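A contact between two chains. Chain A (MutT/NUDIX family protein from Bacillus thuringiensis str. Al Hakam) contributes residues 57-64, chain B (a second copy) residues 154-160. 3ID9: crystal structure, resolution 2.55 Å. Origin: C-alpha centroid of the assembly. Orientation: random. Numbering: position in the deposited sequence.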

# COMPACT_ATOMS: atom_id res chain seq x y z
N ASN A 57 -5.02 14.06 10.63
CA ASN A 57 -4.10 13.85 11.74
C ASN A 57 -4.68 12.91 12.78
O ASN A 57 -5.79 13.12 13.28
CB ASN A 57 -3.75 15.20 12.38
CG ASN A 57 -2.64 15.09 13.40
OD1 ASN A 57 -2.86 14.66 14.54
ND2 ASN A 57 -1.42 15.46 13.00
N GLY A 58 -3.93 11.86 13.09
CA GLY A 58 -4.38 10.88 14.07
C GLY A 58 -5.19 9.73 13.49
O GLY A 58 -5.56 8.80 14.21
N GLU A 59 -5.46 9.77 12.19
CA GLU A 59 -6.25 8.71 11.57
C GLU A 59 -5.43 7.63 10.88
O GLU A 59 -4.40 7.91 10.26
CB GLU A 59 -7.18 9.28 10.50
CG GLU A 59 -8.29 10.18 10.98
CD GLU A 59 -9.27 10.50 9.86
OE1 GLU A 59 -8.82 10.96 8.79
OE2 GLU A 59 -10.48 10.29 10.05
N THR A 60 -5.89 6.39 10.99
CA THR A 60 -5.22 5.32 10.27
C THR A 60 -5.83 5.48 8.86
O THR A 60 -6.84 6.18 8.69
CB THR A 60 -5.60 3.94 10.81
OG1 THR A 60 -7.02 3.76 10.74
CG2 THR A 60 -5.16 3.79 12.26
N LEU A 61 -5.22 4.87 7.86
CA LEU A 61 -5.78 4.97 6.52
C LEU A 61 -7.23 4.47 6.55
O LEU A 61 -8.11 5.05 5.93
CB LEU A 61 -4.97 4.14 5.53
CG LEU A 61 -3.49 4.49 5.41
CD1 LEU A 61 -2.88 3.68 4.26
CD2 LEU A 61 -3.32 5.99 5.16
N GLU A 62 -7.46 3.39 7.30
CA GLU A 62 -8.78 2.80 7.41
C GLU A 62 -9.83 3.73 8.01
O GLU A 62 -10.95 3.82 7.50
CB GLU A 62 -8.70 1.49 8.20
CG GLU A 62 -10.06 0.93 8.56
CD GLU A 62 -10.00 -0.48 9.12
OE1 GLU A 62 -9.16 -0.72 10.02
OE2 GLU A 62 -10.79 -1.34 8.68
N GLU A 63 -9.49 4.41 9.11
CA GLU A 63 -10.46 5.31 9.73
C GLU A 63 -10.85 6.41 8.75
O GLU A 63 -12.02 6.79 8.69
CB GLU A 63 -9.89 5.92 11.01
CG GLU A 63 -9.66 4.88 12.10
CD GLU A 63 -8.98 5.44 13.33
OE1 GLU A 63 -7.96 6.15 13.17
OE2 GLU A 63 -9.47 5.17 14.44
N ALA A 64 -9.88 6.90 7.99
CA ALA A 64 -10.15 7.95 7.01
C ALA A 64 -11.08 7.41 5.93
O ALA A 64 -12.04 8.07 5.54
CB ALA A 64 -8.84 8.43 6.39
N SER B 154 -2.24 -6.49 1.56
CA SER B 154 -2.70 -6.61 2.94
C SER B 154 -2.49 -5.28 3.66
O SER B 154 -1.52 -4.57 3.39
CB SER B 154 -1.93 -7.71 3.68
OG SER B 154 -2.25 -8.98 3.18
N TYR B 155 -3.38 -4.96 4.58
CA TYR B 155 -3.28 -3.71 5.31
C TYR B 155 -3.70 -3.83 6.76
O TYR B 155 -4.51 -4.68 7.12
CB TYR B 155 -4.14 -2.64 4.64
CG TYR B 155 -4.39 -1.45 5.54
CD1 TYR B 155 -3.45 -0.43 5.67
CD2 TYR B 155 -5.54 -1.38 6.33
CE1 TYR B 155 -3.64 0.62 6.56
CE2 TYR B 155 -5.74 -0.33 7.22
CZ TYR B 155 -4.79 0.67 7.33
OH TYR B 155 -5.00 1.70 8.22
N GLN B 156 -3.17 -2.96 7.60
CA GLN B 156 -3.52 -2.98 9.01
C GLN B 156 -3.22 -1.63 9.63
O GLN B 156 -2.15 -1.08 9.43
CB GLN B 156 -2.72 -4.07 9.71
CG GLN B 156 -3.09 -4.27 11.16
CD GLN B 156 -2.23 -5.33 11.83
OE1 GLN B 156 -2.14 -6.47 11.35
NE2 GLN B 156 -1.59 -4.98 12.94
N GLY B 157 -4.20 -1.10 10.35
CA GLY B 157 -4.03 0.17 11.02
C GLY B 157 -3.85 -0.13 12.50
O GLY B 157 -4.58 -0.95 13.06
N LEU B 158 -2.88 0.51 13.14
CA LEU B 158 -2.63 0.28 14.56
C LEU B 158 -2.65 1.56 15.37
O LEU B 158 -1.91 2.51 15.10
CB LEU B 158 -1.27 -0.40 14.74
CG LEU B 158 -1.14 -1.78 14.12
CD1 LEU B 158 0.31 -2.21 14.13
CD2 LEU B 158 -2.00 -2.76 14.89
N LYS B 159 -3.50 1.58 16.39
CA LYS B 159 -3.62 2.72 17.29
C LYS B 159 -3.50 2.21 18.72
O LYS B 159 -3.87 1.07 19.00
CB LYS B 159 -4.96 3.42 17.09
CG LYS B 159 -5.12 4.08 15.73
CD LYS B 159 -6.44 4.83 15.59
CE LYS B 159 -6.55 5.98 16.57
NZ LYS B 159 -5.50 7.01 16.35
N ARG B 160 -2.98 3.04 19.61
CA ARG B 160 -2.86 2.65 21.01
C ARG B 160 -4.23 2.63 21.68
O ARG B 160 -5.18 3.25 21.20
CB ARG B 160 -1.94 3.61 21.76
CG ARG B 160 -0.47 3.21 21.75
CD ARG B 160 -0.23 1.92 22.54
NE ARG B 160 0.57 2.15 23.75
CZ ARG B 160 0.07 2.25 24.98
NH1 ARG B 160 -1.23 2.13 25.20
NH2 ARG B 160 0.89 2.46 26.01
O HOH W 1 -6.85 -2.04 10.32

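The chain A stretch runs as an irregular segment into the first turn of a helix that begins at Leu A61, and the chain B stretch is a strand through Gly B157 that continues as an extended loop. Their backbones come nearest, by CA position, at Thr A60 and Gly B157, whose CA atoms lie 5.3 Å apart. The helix start is closed by a reciprocal capping arrangement: Glu A63 N donates to Thr A60 OG1 (3.0 Å), and Thr A60 N donates to Glu A63 OE1 (3.0 Å). With OG1 so engaged, Thr A60 CG2 packs 3.5 Å from Lys B159 CG and 4.0 Å from Gly B157 CA. Glycine suits this last position, since a CB there would fall 2.9 Å from Thr A60 CB and 2.6 Å from Tyr B155 OH.

Tyr B155, with chi1 near t, reaches the helix N-terminus, where amide groups lack partners from a preceding turn. Tyr B155 OH accepts a hydrogen bond from Glu A62 N (3.1 Å, with an N-H...O angle of 159°) and lies 3.2 Å from Leu A61 N. The ring also meets aliphatic carbon: Leu A61 CB is 3.9 Å from Tyr B155 CE1, and Glu A62 CB is 3.6 Å from Tyr B155 CE2. The carboxylate of Glu A62 extends further, where a water donates to Glu A62 OE1 (2.7 Å) and accepts from Gly B157 N (2.8 Å).

Lys B159 makes the second direct hydrogen bond, from NZ to Gly A58 O (2.8 Å). The Lys B159 chain bends through p rotamers at chi3 and chi4; Lys B159 CD passes 3.1 Å from Glu A63 OE1, while Lys B159 NZ stays 4.1 Å from Glu A63 OE1, beyond salt-bridge range though favourable in charge. Gly A58 adopts a positive phi of 90°, at which a CB would be jammed against the preceding carbonyl. Together the stretches bury 336 Å², summed over both sides, with Tyr B155 (83 Å²), Lys B159 (73 Å²) and Thr A60 (54 Å²) the most covered residues.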